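Local coordinates for protein Gp6 (Enterobacteria phage HK97, PDB 3JVO) that completes the phage head as a ring-forming head-tail connector, binding the portal protein and gp7 and keeping a central channel open for DNA ejection, at residues A36-Y39 against C40-C44; A2-V5 against L6-I9; L11-F14 against K15-I18. All coordinates share one frame; numbering follows the deposited sequence.

Overall arrangement
From the N terminus the chain first makes contact 2, where residues 2-5 turn into the short helix 5-8. Contact 3 follows on helix 11-17. Contact 1 comes last, near the C-terminal end of helix 26-44. The three lie in series, so none nests in or crosses another. Each is local: contacts 1 and 3 span about two turns of a helix, contact 2 the first helical turn after the N terminus. None closes a long loop. Contact 2 touches both others: V5 packs on F37 of contact 1 and on F14 of contact 3. Contacts 1 and 3 do not touch, their centres lying about 18 Å apart. Contact 2 thus ties the N-terminal segment to helices 11-17 and 26-44.

Contact 1 (A36-Y39 against C40-C44); sequences AFDY and CMRWC
F37 O takes the shortest hydrogen bond of the contact, 2.9 Å from M41 N. It is nearly straight, with 170° at the hydrogen. C40 N to A36 O, R42 N to D38 O and W43 N to Y39 O repeat the same i to i+4 pattern of an alpha helix.

The side chains of F37 and M41, a selenomethionine, meet on one side of this turn. F37 has its CG anti to the backbone N (chi1 -176°), and one face of the ring is turned to the M41 chain. M41 CG sits over the centre of that face, 3.7 Å from F37 CZ, as a CH-pi contact. The bend of M41 at chi2 keeps SE near the ring, obliquely, 3.7 Å from F37 CZ. The bend at chi3 sets CE 3.7 Å from F37 CE1. The pair is a Met-aromatic contact made within one helical turn.

D38 and R42 run side by side in the same direction. D38 OD1 meets the aliphatic CG of R42 at 3.9 Å, while its distance to R42 NE is 5.8 Å. No salt bridge links the two; D38 OD2 instead accepts a hydrogen bond from A58 N of a neighbouring subunit. Y39 and W43 also run alongside each other, with Y39 OH 4.0 Å from W43 CD1. Their rings are oblique, with planes 37° apart. The indole has a cation-pi partner in R96.

Other helices of the same chain pack on this end of helix 26-44. A36, C40 and M41 touch helix 57-72, and M92 of helix 87-93 touches Y39, C40, W43 and C44. W49 and I55 of loops also touch M41. F37 meets V5 and V8 of helix 5-8.

Contact 2 (A2-V5 against L6-I9); sequences AIDV and LDVI
D4 reaches forward to L6 and also lies close to D7. Its CB lies 3.6 Å from D7 OD2. CG stands anti to the backbone N (chi1 176°), which sends the carboxylate toward the start of the helix. OD1 accepts a hydrogen bond from L6 N at 2.9 Å, met from above the carboxylate plane rather than within it. The same OD1 also approaches L6 CB. OD2 is 4.3 Å from D7 OD2, a pairing of like charges that probably raises the proton affinity of one or both acids somewhat. A water bridges the two residues: it accepts from D4 N at 3.0 Å and donates to D7 OD2 at 2.7 Å. It probably offsets part of the repulsion.

The backbone supports the same turn. D7 N bonds to D4 O. V5 O is gripped twice, by V8 N and by I9 N. The bond from I9 N is the straighter, with 171° at the hydrogen against 141° for V8 N.

On the apolar side I3 CG2 touches V8 CG2 at 3.6 Å, and the two side chains cross at about a right angle. Both lie against A52, while V5 packs between F14 and helix 26-44. D4 at the N-cap, bonded through its side chain to L6 N, marks the arrangement as N-terminal capping of a short helix.

Contact 3 (L11-F14 against K15-I18); sequences LSLF and KQQI
L11 and K15 meet along one side of a short alpha helix, residues 11-17, in the gp6-like connector fold. K15 CG is anti to the carbonyl carbon (chi1 -70°), which lays the chain back along L11. A bend at chi3 then sets K15 CE 3.9 Å from L11 CG. The ammonium group beyond it forms salt bridges with D23 and D26.

The tightly packed part is buried against other helices and another chain. L11 packs on L6 and on helix 26-44, and the F14 ring meets that of F67 with planes about 55° apart. L13 CD2 lies 3.5 Å from Q16 OE1. L13 also packs on L28, and Q16 on R25, of a neighbouring subunit, a different one from that at D38. There Q17 OE1 bonds to Y32 OH and Q17 NE2 to R74 O.

The solvent side is at S12. This residue is exposed, and its OG stands 4.1 Å from Q16 NE2, too far for a hydrogen bond.

Backbone bonds join K15 N to L11 O, Q16 N to S12 O and Q17 N to L13 O. I18 is the first residue to leave the helical conformation, and its N makes a weak 3.4 Å bond to F14 O.

Contact 1 (A36-Y39 against C40-C44)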
loop_
_atom_site.group_PDB
_atom_site.type_symbol
_atom_site.label_atom_id
_atom_site.label_comp_id
_atom_site.label_asym_id
_atom_site.label_seq_id
_atom_site.Cartn_x
_atom_site.Cartn_y
_atom_site.Cartn_z
ATOM N N ALA G 36 -13.261 -15.874 35.206
ATOM C CA ALA G 36 -14.239 -15.351 34.254
ATOM C C ALA G 36 -15.549 -14.999 34.939
ATOM O O ALA G 36 -16.192 -14.002 34.605
ATOM C CB ALA G 36 -14.488 -16.348 33.170
ATOM N N PHE G 37 -15.963 -15.851 35.870
ATOM C CA PHE G 37 -17.202 -15.636 36.594
ATOM C C PHE G 37 -17.084 -14.421 37.497
ATOM O O PHE G 37 -17.970 -13.559 37.488
ATOM C CB PHE G 37 -17.562 -16.873 37.406
ATOM C CG PHE G 37 -18.894 -16.780 38.114
ATOM C CD1 PHE G 37 -20.097 -16.802 37.393
ATOM C CD2 PHE G 37 -18.949 -16.731 39.502
ATOM C CE1 PHE G 37 -21.341 -16.728 38.067
ATOM C CE2 PHE G 37 -20.177 -16.665 40.185
ATOM C CZ PHE G 37 -21.369 -16.661 39.467
ATOM N N ASP G 38 -15.998 -14.356 38.264
ATOM C CA ASP G 38 -15.703 -13.213 39.130
ATOM C C ASP G 38 -15.756 -11.906 38.317
ATOM O O ASP G 38 -16.401 -10.929 38.703
ATOM C CB ASP G 38 -14.333 -13.406 39.796
ATOM C CG ASP G 38 -13.931 -12.226 40.684
ATOM O OD1 ASP G 38 -14.797 -11.707 41.413
ATOM O OD2 ASP G 38 -12.750 -11.824 40.673
ATOM N N TYR G 39 -15.108 -11.914 37.161
ATOM C CA TYR G 39 -15.074 -10.738 36.292
ATOM C C TYR G 39 -16.481 -10.348 35.828
ATOM O O TYR G 39 -16.884 -9.188 35.970
ATOM C CB TYR G 39 -14.143 -10.985 35.095
ATOM C CG TYR G 39 -14.157 -9.868 34.080
ATOM C CD1 TYR G 39 -13.379 -8.730 34.262
ATOM C CD2 TYR G 39 -14.968 -9.947 32.948
ATOM C CE1 TYR G 39 -13.416 -7.695 33.345
ATOM C CE2 TYR G 39 -15.010 -8.930 32.031
ATOM C CZ TYR G 39 -14.239 -7.809 32.233
ATOM O OH TYR G 39 -14.285 -6.803 31.309
ATOM N N CYS G 40 -17.233 -11.312 35.287
ATOM C CA CYS G 40 -18.564 -10.996 34.779
ATOM C C CYS G 40 -19.533 -10.534 35.876
ATOM O O CYS G 40 -20.310 -9.613 35.646
ATOM C CB CYS G 40 -19.156 -12.148 33.967
ATOM S SG CYS G 40 -18.247 -12.489 32.434
HETATM N N MSE G 41 -19.473 -11.167 37.049
HETATM C CA MSE G 41 -20.233 -10.754 38.234
HETATM C C MSE G 41 -19.928 -9.321 38.697
HETATM O O MSE G 41 -20.847 -8.546 38.954
HETATM C CB MSE G 41 -19.986 -11.712 39.402
HETATM C CG MSE G 41 -20.525 -13.112 39.198
HETATM SE SE MSE G 41 -22.484 -13.133 38.975
HETATM C CE MSE G 41 -22.610 -13.389 37.083
ATOM N N ARG G 42 -18.650 -8.979 38.828
ATOM C CA ARG G 42 -18.274 -7.631 39.234
ATOM C C ARG G 42 -18.764 -6.621 38.212
ATOM O O ARG G 42 -19.314 -5.587 38.569
ATOM C CB ARG G 42 -16.765 -7.502 39.434
ATOM C CG ARG G 42 -16.224 -8.183 40.689
ATOM C CD ARG G 42 -16.500 -7.400 41.964
ATOM N NE ARG G 42 -16.009 -6.020 41.898
ATOM C CZ ARG G 42 -15.580 -5.317 42.949
ATOM N NH1 ARG G 42 -15.549 -5.862 44.164
ATOM N NH2 ARG G 42 -15.162 -4.065 42.787
ATOM N N TRP G 43 -18.608 -6.967 36.936
ATOM C CA TRP G 43 -18.979 -6.090 35.843
ATOM C C TRP G 43 -20.473 -5.821 35.803
ATOM O O TRP G 43 -20.870 -4.680 35.637
ATOM C CB TRP G 43 -18.535 -6.680 34.523
ATOM C CG TRP G 43 -18.468 -5.693 33.440
ATOM C CD1 TRP G 43 -17.355 -5.004 33.031
ATOM C CD2 TRP G 43 -19.548 -5.264 32.589
ATOM N NE1 TRP G 43 -17.675 -4.179 31.965
ATOM C CE2 TRP G 43 -19.015 -4.313 31.681
ATOM C CE3 TRP G 43 -20.916 -5.585 32.506
ATOM C CZ2 TRP G 43 -19.806 -3.683 30.694
ATOM C CZ3 TRP G 43 -21.705 -4.945 31.527
ATOM C CH2 TRP G 43 -21.139 -4.019 30.630
ATOM N N CYS G 44 -21.287 -6.875 35.928
ATOM C CA CYS G 44 -22.746 -6.744 36.012
ATOM C C CYS G 44 -23.200 -6.082 37.319
ATOM O O CYS G 44 -24.162 -5.306 37.322
ATOM C CB CYS G 44 -23.413 -8.103 35.862
ATOM S SG CYS G 44 -23.226 -8.782 34.228
#

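Contact 2 (A2-V5 against L6-I9)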
loop_
_atom_site.group_PDB
_atom_site.type_symbol
_atom_site.label_atom_id
_atom_site.label_comp_id
_atom_site.label_asym_id
_atom_site.label_seq_id
_atom_site.Cartn_x
_atom_site.Cartn_y
_atom_site.Cartn_z
ATOM N N ALA G 2 -21.105 -16.698 48.731
ATOM C CA ALA G 2 -20.821 -16.375 47.306
ATOM C C ALA G 2 -21.144 -17.587 46.441
ATOM O O ALA G 2 -21.191 -18.713 46.942
ATOM C CB ALA G 2 -19.363 -15.966 47.129
ATOM N N ILE G 3 -21.356 -17.348 45.145
ATOM C CA ILE G 3 -21.754 -18.392 44.202
ATOM C C ILE G 3 -20.532 -19.103 43.636
ATOM O O ILE G 3 -19.548 -18.471 43.235
ATOM C CB ILE G 3 -22.631 -17.817 43.054
ATOM C CG1 ILE G 3 -23.855 -17.097 43.630
ATOM C CG2 ILE G 3 -23.078 -18.928 42.091
ATOM C CD1 ILE G 3 -24.634 -16.299 42.622
ATOM N N ASP G 4 -20.599 -20.428 43.618
ATOM C CA ASP G 4 -19.562 -21.238 43.007
ATOM C C ASP G 4 -19.851 -21.359 41.502
ATOM O O ASP G 4 -20.911 -21.868 41.112
ATOM C CB ASP G 4 -19.540 -22.615 43.663
ATOM C CG ASP G 4 -18.539 -23.559 43.016
ATOM O OD1 ASP G 4 -17.935 -23.205 41.976
ATOM O OD2 ASP G 4 -18.358 -24.672 43.545
ATOM N N VAL G 5 -18.916 -20.907 40.662
ATOM C CA VAL G 5 -19.123 -20.924 39.199
ATOM C C VAL G 5 -19.518 -22.315 38.669
ATOM O O VAL G 5 -20.346 -22.416 37.784
ATOM C CB VAL G 5 -17.914 -20.335 38.404
ATOM C CG1 VAL G 5 -16.678 -21.155 38.586
ATOM C CG2 VAL G 5 -18.267 -20.196 36.907
ATOM N N LEU G 6 -18.957 -23.377 39.245
ATOM C CA LEU G 6 -19.274 -24.739 38.811
ATOM C C LEU G 6 -20.713 -25.193 39.132
ATOM O O LEU G 6 -21.162 -26.195 38.597
ATOM C CB LEU G 6 -18.233 -25.745 39.321
ATOM C CG LEU G 6 -16.799 -25.510 38.800
ATOM C CD1 LEU G 6 -15.828 -26.549 39.360
ATOM C CD2 LEU G 6 -16.769 -25.526 37.279
ATOM N N ASP G 7 -21.433 -24.452 39.982
ATOM C CA ASP G 7 -22.859 -24.713 40.218
ATOM C C ASP G 7 -23.710 -24.025 39.178
ATOM O O ASP G 7 -24.896 -24.324 39.046
ATOM C CB ASP G 7 -23.296 -24.186 41.582
ATOM C CG ASP G 7 -22.732 -24.987 42.742
ATOM O OD1 ASP G 7 -22.404 -26.186 42.550
ATOM O OD2 ASP G 7 -22.631 -24.400 43.852
ATOM N N VAL G 8 -23.107 -23.064 38.479
ATOM C CA VAL G 8 -23.750 -22.297 37.411
ATOM C C VAL G 8 -23.481 -22.993 36.060
ATOM O O VAL G 8 -24.399 -23.256 35.304
ATOM C CB VAL G 8 -23.222 -20.824 37.410
ATOM C CG1 VAL G 8 -23.854 -19.984 36.300
ATOM C CG2 VAL G 8 -23.445 -20.155 38.780
ATOM N N ILE G 9 -22.210 -23.290 35.766
ATOM C CA ILE G 9 -21.835 -24.023 34.562
ATOM C C ILE G 9 -20.889 -25.119 34.972
ATOM O O ILE G 9 -19.834 -24.849 35.542
ATOM C CB ILE G 9 -21.085 -23.135 33.553
ATOM C CG1 ILE G 9 -21.937 -21.944 33.136
ATOM C CG2 ILE G 9 -20.624 -23.965 32.313
ATOM C CD1 ILE G 9 -21.154 -20.870 32.388
HETATM O O HOH W 1 -23.100 -21.862 44.499
#

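Contact 3 (L11-F14 against K15-I18)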
loop_
_atom_site.group_PDB
_atom_site.type_symbol
_atom_site.label_atom_id
_atom_site.label_comp_id
_atom_site.label_asym_id
_atom_site.label_seq_id
_atom_site.Cartn_x
_atom_site.Cartn_y
_atom_site.Cartn_z
ATOM N N LEU G 11 -18.052 -28.090 35.064
ATOM C CA LEU G 11 -16.700 -28.216 34.526
ATOM C C LEU G 11 -16.704 -28.909 33.165
ATOM O O LEU G 11 -15.956 -28.533 32.261
ATOM C CB LEU G 11 -15.814 -28.997 35.509
ATOM C CG LEU G 11 -14.353 -29.203 35.118
ATOM C CD1 LEU G 11 -13.698 -27.863 34.888
ATOM C CD2 LEU G 11 -13.596 -29.986 36.217
ATOM N N SER G 12 -17.543 -29.932 33.041
ATOM C CA SER G 12 -17.769 -30.618 31.785
ATOM C C SER G 12 -18.169 -29.657 30.660
ATOM O O SER G 12 -17.652 -29.752 29.558
ATOM C CB SER G 12 -18.856 -31.678 31.969
ATOM O OG SER G 12 -19.108 -32.343 30.743
ATOM N N LEU G 13 -19.085 -28.733 30.942
ATOM C CA LEU G 13 -19.478 -27.728 29.958
ATOM C C LEU G 13 -18.357 -26.751 29.610
ATOM O O LEU G 13 -18.169 -26.438 28.437
ATOM C CB LEU G 13 -20.723 -26.978 30.402
ATOM C CG LEU G 13 -22.081 -27.616 30.090
ATOM C CD1 LEU G 13 -23.170 -26.715 30.633
ATOM C CD2 LEU G 13 -22.286 -27.797 28.604
ATOM N N PHE G 14 -17.613 -26.275 30.608
ATOM C CA PHE G 14 -16.445 -25.419 30.325
ATOM C C PHE G 14 -15.473 -26.105 29.366
ATOM O O PHE G 14 -15.002 -25.486 28.423
ATOM C CB PHE G 14 -15.698 -25.028 31.595
ATOM C CG PHE G 14 -16.324 -23.919 32.332
ATOM C CD1 PHE G 14 -16.349 -22.626 31.791
ATOM C CD2 PHE G 14 -16.912 -24.145 33.581
ATOM C CE1 PHE G 14 -16.952 -21.581 32.474
ATOM C CE2 PHE G 14 -17.516 -23.097 34.273
ATOM C CZ PHE G 14 -17.538 -21.808 33.718
ATOM N N LYS G 15 -15.208 -27.388 29.596
ATOM C CA LYS G 15 -14.311 -28.142 28.741
ATOM C C LYS G 15 -14.823 -28.301 27.323
ATOM O O LYS G 15 -14.040 -28.295 26.383
ATOM C CB LYS G 15 -14.029 -29.512 29.329
ATOM C CG LYS G 15 -13.150 -29.479 30.591
ATOM C CD LYS G 15 -12.642 -30.896 30.858
ATOM C CE LYS G 15 -12.634 -31.222 32.318
ATOM N NZ LYS G 15 -12.287 -32.677 32.610
ATOM N N GLN G 16 -16.131 -28.470 27.172
ATOM C CA GLN G 16 -16.738 -28.519 25.844
ATOM C C GLN G 16 -16.647 -27.161 25.131
ATOM O O GLN G 16 -16.477 -27.116 23.929
ATOM C CB GLN G 16 -18.191 -28.985 25.943
ATOM C CG GLN G 16 -18.309 -30.471 26.339
ATOM C CD GLN G 16 -19.734 -30.903 26.559
ATOM O OE1 GLN G 16 -20.655 -30.095 26.538
ATOM N NE2 GLN G 16 -19.928 -32.190 26.761
ATOM N N GLN G 17 -16.743 -26.062 25.880
ATOM C CA GLN G 17 -16.600 -24.727 25.293
ATOM C C GLN G 17 -15.270 -24.633 24.549
ATOM O O GLN G 17 -15.203 -24.138 23.419
ATOM C CB GLN G 17 -16.693 -23.641 26.392
ATOM C CG GLN G 17 -16.398 -22.208 25.924
ATOM C CD GLN G 17 -17.506 -21.673 25.043
ATOM O OE1 GLN G 17 -18.535 -22.335 24.867
ATOM N NE2 GLN G 17 -17.303 -20.480 24.473
ATOM N N ILE G 18 -14.212 -25.135 25.180
ATOM C CA ILE G 18 -12.892 -25.078 24.588
ATOM C C ILE G 18 -12.482 -26.357 23.837
ATOM O O ILE G 18 -11.334 -26.467 23.419
ATOM C CB ILE G 18 -11.816 -24.739 25.629
ATOM C CG1 ILE G 18 -11.913 -25.678 26.852
ATOM C CG2 ILE G 18 -11.893 -23.245 25.991
ATOM C CD1 ILE G 18 -10.774 -25.506 27.859
#